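Local coordinates for protein phospholipase C beta (PDB 1JAD) that forms the C-terminal region of a phospholipase C beta, an elongated bundle of long alpha-helices that pairs with a second copy of itself, at residues Q181-K184 and L185-K189; D160-A163 and Q164-K168. All blocks are in the same frame, centred on the assembly; numbering follows the deposited sequence.

In the fold
Both contacts are local, between residues a turn or so apart, contact 1 within helix 161-245 and contact 2 at its start. Contact 2 (160-168) lies just after the loop that leads out of helix 75-155, and contact 1 (181-189) follows further along the same rod. Their centres are 31 Å apart and their nearest atoms about 16 Å, so they do not touch. Helix 75-155 packs beside both, and both reach the second subunit. The centre of contact 2 lies about 65 Å, and that of contact 1 about 35 Å, from the centre of the chain, on the same side. A sulfate ion, probably from the crystallisation liquor, sits beside contact 1, at Lys189.

Contact 1 (Q181-K184 and L185-K189); sequences QTIK and LLTEK. With SO4 (sulfate ion), chain C.
Thr187 turns its hydroxyl back along the helix to Ile183. OG1 lies beside its own backbone N (chi1 -70°), which brings it 2.7 Å from Ile183 O, and it donates there almost in line with the carbonyl. The same oxygen accepts the backbone N of Thr187, so two bonds grip one acceptor; threonine suits the place because its short hydroxyl can reach the carbonyl four residues earlier. The two side chains slant across each other, Ile183 CG2 standing 4.1 Å from Thr187 OG1.

Lys184 and Glu188 run alongside, pointing the same way. Lys184 NZ stays 5.7 Å from Glu188 OE1; its extended chain carries the amine to a salt bridge with Glu224 of the second subunit. Leu186 CD1 lies close to Thr182 O. Further on, Lys189 NZ makes a weak 2.8 Å hydrogen bond to sulfate O4 and also hydrogen-bonds Thr11 O; Arg192 and Tyr193 bind this ion too.

Within the helical bundle, Thr182 and Leu186 face helix 75-155, touching Leu143 and Ile136 respectively, and the apolar branches of Leu186 suit that buried side. Ile183, whose apolar side chain suits packing on Tyr223 of the second subunit, faces that subunit together with Thr187, which meets its Val220.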
loop_
_atom_site.group_PDB
_atom_site.type_symbol
_atom_site.label_atom_id
_atom_site.label_comp_id
_atom_site.label_asym_id
_atom_site.label_seq_id
_atom_site.Cartn_x
_atom_site.Cartn_y
_atom_site.Cartn_z
ATOM N N GLN A 181 -12.191 -7.357 31.589
ATOM C CA GLN A 181 -12.782 -8.311 30.666
ATOM C C GLN A 181 -13.522 -7.588 29.540
ATOM O O GLN A 181 -13.507 -8.046 28.397
ATOM C CB GLN A 181 -13.736 -9.248 31.417
ATOM C CG GLN A 181 -13.045 -10.095 32.463
ATOM C CD GLN A 181 -11.879 -10.865 31.895
ATOM O OE1 GLN A 181 -12.002 -11.510 30.855
ATOM N NE2 GLN A 181 -10.733 -10.815 32.580
ATOM N N THR A 182 -14.177 -6.470 29.846
ATOM C CA THR A 182 -14.894 -5.771 28.787
ATOM C C THR A 182 -13.891 -5.160 27.814
ATOM O O THR A 182 -14.092 -5.197 26.600
ATOM C CB THR A 182 -15.852 -4.681 29.342
ATOM O OG1 THR A 182 -15.190 -3.933 30.363
ATOM C CG2 THR A 182 -17.111 -5.296 29.919
ATOM N N ILE A 183 -12.797 -4.617 28.336
ATOM C CA ILE A 183 -11.777 -4.034 27.469
ATOM C C ILE A 183 -11.135 -5.125 26.634
ATOM O O ILE A 183 -10.677 -4.889 25.527
ATOM C CB ILE A 183 -10.687 -3.325 28.282
ATOM C CG1 ILE A 183 -11.221 -1.993 28.808
ATOM C CG2 ILE A 183 -9.431 -3.137 27.425
ATOM C CD1 ILE A 183 -10.203 -1.239 29.639
ATOM N N LYS A 184 -11.111 -6.331 27.178
ATOM C CA LYS A 184 -10.539 -7.487 26.496
ATOM C C LYS A 184 -11.470 -7.905 25.356
ATOM O O LYS A 184 -11.029 -8.386 24.304
ATOM C CB LYS A 184 -10.382 -8.606 27.522
ATOM C CG LYS A 184 -9.618 -9.803 27.077
ATOM C CD LYS A 184 -9.252 -10.619 28.304
ATOM C CE LYS A 184 -8.434 -11.850 27.907
ATOM N NZ LYS A 184 -8.034 -12.655 29.114
ATOM N N LEU A 185 -12.765 -7.684 25.560
ATOM C CA LEU A 185 -13.774 -8.025 24.563
ATOM C C LEU A 185 -13.748 -7.100 23.333
ATOM O O LEU A 185 -13.582 -7.559 22.203
ATOM C CB LEU A 185 -15.158 -7.981 25.210
ATOM C CG LEU A 185 -16.319 -8.291 24.267
ATOM C CD1 LEU A 185 -16.235 -9.745 23.750
ATOM C CD2 LEU A 185 -17.598 -8.049 25.009
ATOM N N LEU A 186 -13.934 -5.801 23.547
ATOM C CA LEU A 186 -13.904 -4.842 22.434
ATOM C C LEU A 186 -12.614 -5.028 21.669
ATOM O O LEU A 186 -12.586 -5.047 20.433
ATOM C CB LEU A 186 -13.950 -3.409 22.948
ATOM C CG LEU A 186 -15.230 -2.855 23.557
ATOM C CD1 LEU A 186 -15.831 -3.847 24.533
ATOM C CD2 LEU A 186 -14.889 -1.534 24.244
ATOM N N THR A 187 -11.532 -5.172 22.417
ATOM C CA THR A 187 -10.238 -5.354 21.794
ATOM C C THR A 187 -10.272 -6.535 20.840
ATOM O O THR A 187 -9.728 -6.462 19.738
ATOM C CB THR A 187 -9.148 -5.529 22.869
ATOM O OG1 THR A 187 -8.949 -4.271 23.533
ATOM C CG2 THR A 187 -7.851 -5.976 22.252
ATOM N N GLU A 188 -10.919 -7.622 21.244
ATOM C CA GLU A 188 -11.013 -8.788 20.372
ATOM C C GLU A 188 -11.921 -8.476 19.177
ATOM O O GLU A 188 -11.603 -8.814 18.038
ATOM C CB GLU A 188 -11.525 -10.001 21.161
ATOM C CG GLU A 188 -10.484 -10.557 22.149
ATOM C CD GLU A 188 -10.992 -11.697 23.054
ATOM O OE1 GLU A 188 -10.178 -12.207 23.852
ATOM O OE2 GLU A 188 -12.185 -12.081 22.987
ATOM N N LYS A 189 -13.047 -7.821 19.421
ATOM C CA LYS A 189 -13.940 -7.480 18.319
ATOM C C LYS A 189 -13.238 -6.458 17.402
ATOM O O LYS A 189 -13.251 -6.601 16.176
ATOM C CB LYS A 189 -15.248 -6.912 18.870
ATOM C CG LYS A 189 -16.298 -6.581 17.816
ATOM C CD LYS A 189 -17.574 -6.054 18.479
ATOM C CE LYS A 189 -18.651 -5.774 17.441
ATOM N NZ LYS A 189 -19.891 -5.194 18.029
HETATM S S SO4 C . -21.015 -8.337 15.412
HETATM O O1 SO4 C . -21.245 -9.641 16.074
HETATM O O2 SO4 C . -22.075 -8.075 14.414
HETATM O O3 SO4 C . -19.715 -8.367 14.716
HETATM O O4 SO4 C . -21.022 -7.260 16.428
#

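Contact 2 (D160-A163 and Q164-K168); sequences DKAA and QERLK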
loop_
_atom_site.group_PDB
_atom_site.type_symbol
_atom_site.label_atom_id
_atom_site.label_comp_id
_atom_site.label_asym_id
_atom_site.label_seq_id
_atom_site.Cartn_x
_atom_site.Cartn_y
_atom_site.Cartn_z
ATOM N N ASP A 160 -24.386 -2.394 58.959
ATOM C CA ASP A 160 -23.406 -3.139 59.744
ATOM C C ASP A 160 -22.058 -3.163 59.031
ATOM O O ASP A 160 -21.917 -3.799 57.988
ATOM C CB ASP A 160 -23.874 -4.572 59.972
ATOM C CG ASP A 160 -22.907 -5.355 60.824
ATOM O OD1 ASP A 160 -22.652 -4.917 61.967
ATOM O OD2 ASP A 160 -22.393 -6.396 60.361
ATOM N N LYS A 161 -21.070 -2.478 59.602
ATOM C CA LYS A 161 -19.739 -2.406 59.001
ATOM C C LYS A 161 -19.243 -3.686 58.337
ATOM O O LYS A 161 -19.348 -3.831 57.119
ATOM C CB LYS A 161 -18.710 -1.928 60.034
ATOM C CG LYS A 161 -18.706 -0.417 60.263
ATOM C CD LYS A 161 -20.061 0.108 60.716
ATOM C CE LYS A 161 -20.043 1.627 60.862
ATOM N NZ LYS A 161 -21.378 2.172 61.253
ATOM N N ALA A 162 -18.703 -4.606 59.129
ATOM C CA ALA A 162 -18.180 -5.864 58.603
ATOM C C ALA A 162 -18.964 -6.355 57.394
ATOM O O ALA A 162 -18.389 -6.898 56.453
ATOM C CB ALA A 162 -18.185 -6.929 59.688
ATOM N N ALA A 163 -20.279 -6.156 57.427
ATOM C CA ALA A 163 -21.150 -6.575 56.335
ATOM C C ALA A 163 -20.934 -5.745 55.077
ATOM O O ALA A 163 -20.570 -6.275 54.026
ATOM C CB ALA A 163 -22.600 -6.480 56.772
ATOM N N GLN A 164 -21.158 -4.442 55.191
ATOM C CA GLN A 164 -20.997 -3.547 54.058
ATOM C C GLN A 164 -19.578 -3.527 53.481
ATOM O O GLN A 164 -19.382 -3.180 52.317
ATOM C CB GLN A 164 -21.457 -2.137 54.449
ATOM C CG GLN A 164 -20.977 -1.658 55.801
ATOM C CD GLN A 164 -21.480 -0.260 56.142
ATOM O OE1 GLN A 164 -22.688 -0.010 56.187
ATOM N NE2 GLN A 164 -20.549 0.659 56.383
ATOM N N GLU A 165 -18.596 -3.922 54.281
ATOM C CA GLU A 165 -17.213 -3.945 53.818
ATOM C C GLU A 165 -17.076 -5.120 52.871
ATOM O O GLU A 165 -16.440 -5.017 51.825
ATOM C CB GLU A 165 -16.260 -4.107 55.001
ATOM C CG GLU A 165 -16.663 -3.253 56.199
ATOM C CD GLU A 165 -16.819 -1.774 55.862
ATOM O OE1 GLU A 165 -17.415 -1.041 56.685
ATOM O OE2 GLU A 165 -16.336 -1.343 54.789
ATOM N N ARG A 166 -17.683 -6.239 53.250
ATOM C CA ARG A 166 -17.671 -7.447 52.434
ATOM C C ARG A 166 -18.349 -7.147 51.112
ATOM O O ARG A 166 -17.838 -7.492 50.045
ATOM C CB ARG A 166 -18.427 -8.573 53.139
ATOM C CG ARG A 166 -17.648 -9.266 54.233
ATOM C CD ARG A 166 -18.560 -10.154 55.061
ATOM N NE ARG A 166 -19.422 -9.363 55.938
ATOM C CZ ARG A 166 -20.351 -9.876 56.739
ATOM N NH1 ARG A 166 -20.545 -11.187 56.775
ATOM N NH2 ARG A 166 -21.070 -9.083 57.521
ATOM N N LEU A 167 -19.511 -6.508 51.193
ATOM C CA LEU A 167 -20.266 -6.152 50.005
ATOM C C LEU A 167 -19.501 -5.142 49.127
ATOM O O LEU A 167 -19.558 -5.216 47.901
ATOM C CB LEU A 167 -21.639 -5.611 50.412
ATOM C CG LEU A 167 -22.530 -6.597 51.190
ATOM C CD1 LEU A 167 -23.868 -5.943 51.539
ATOM C CD2 LEU A 167 -22.749 -7.851 50.360
ATOM N N LYS A 168 -18.789 -4.203 49.749
ATOM C CA LYS A 168 -18.001 -3.248 48.985
ATOM C C LYS A 168 -16.937 -4.012 48.220
ATOM O O LYS A 168 -16.759 -3.815 47.013
ATOM C CB LYS A 168 -17.313 -2.227 49.895
ATOM C CG LYS A 168 -18.158 -1.037 50.296
ATOM C CD LYS A 168 -17.331 -0.045 51.114
ATOM C CE LYS A 168 -18.158 1.180 51.489
ATOM N NZ LYS A 168 -17.453 2.115 52.405
#
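Arg166 folds back over the turn that precedes it, towards Ala162 and Ala163. Its CB rests 3.3 Å from Ala163 O, and CG comes equally near to Ala162 O. CD keeps beside that second carbonyl, at 3.5 Å, before a bend at chi3 (-74°) swings the guanidinium back towards the start of the helix. NE then donates to Ala162 O at 2.7 Å, approaching from above the carbonyl plane, with the oxygen somewhat tilted from the guanidinium plane. Ala163 CA lies 3.4 Å from CZ, at the edge of the guanidinium and near its plane. The position of NH2 is doubtful, as it is modelled too close to Ala163; the Asp160 carboxylate, its plane steeply turned against the guanidinium, lies beyond salt-bridge range, so at most a loose attraction is implied.

This is the opening of helix 161-245, entered from the loop after helix 75-155. Asp160 O accepts Gln164 N at 3.0 Å, and Leu167 N donates to Ala163 O over the same distance. The small methyls of Ala162 and Ala163 suit a turn across which an arginine is laid.

On another side, Lys161 and Glu165 lie side by side, Lys161 CB 3.7 Å from Glu165 OE1, while their charged ends stay apart. Leu167 and Gln164 both touch Met154 of helix 75-155, where the apolar Leu167 suits the side turned to the neighbouring helix, and Lys161 packs on Leu72 of the second subunit.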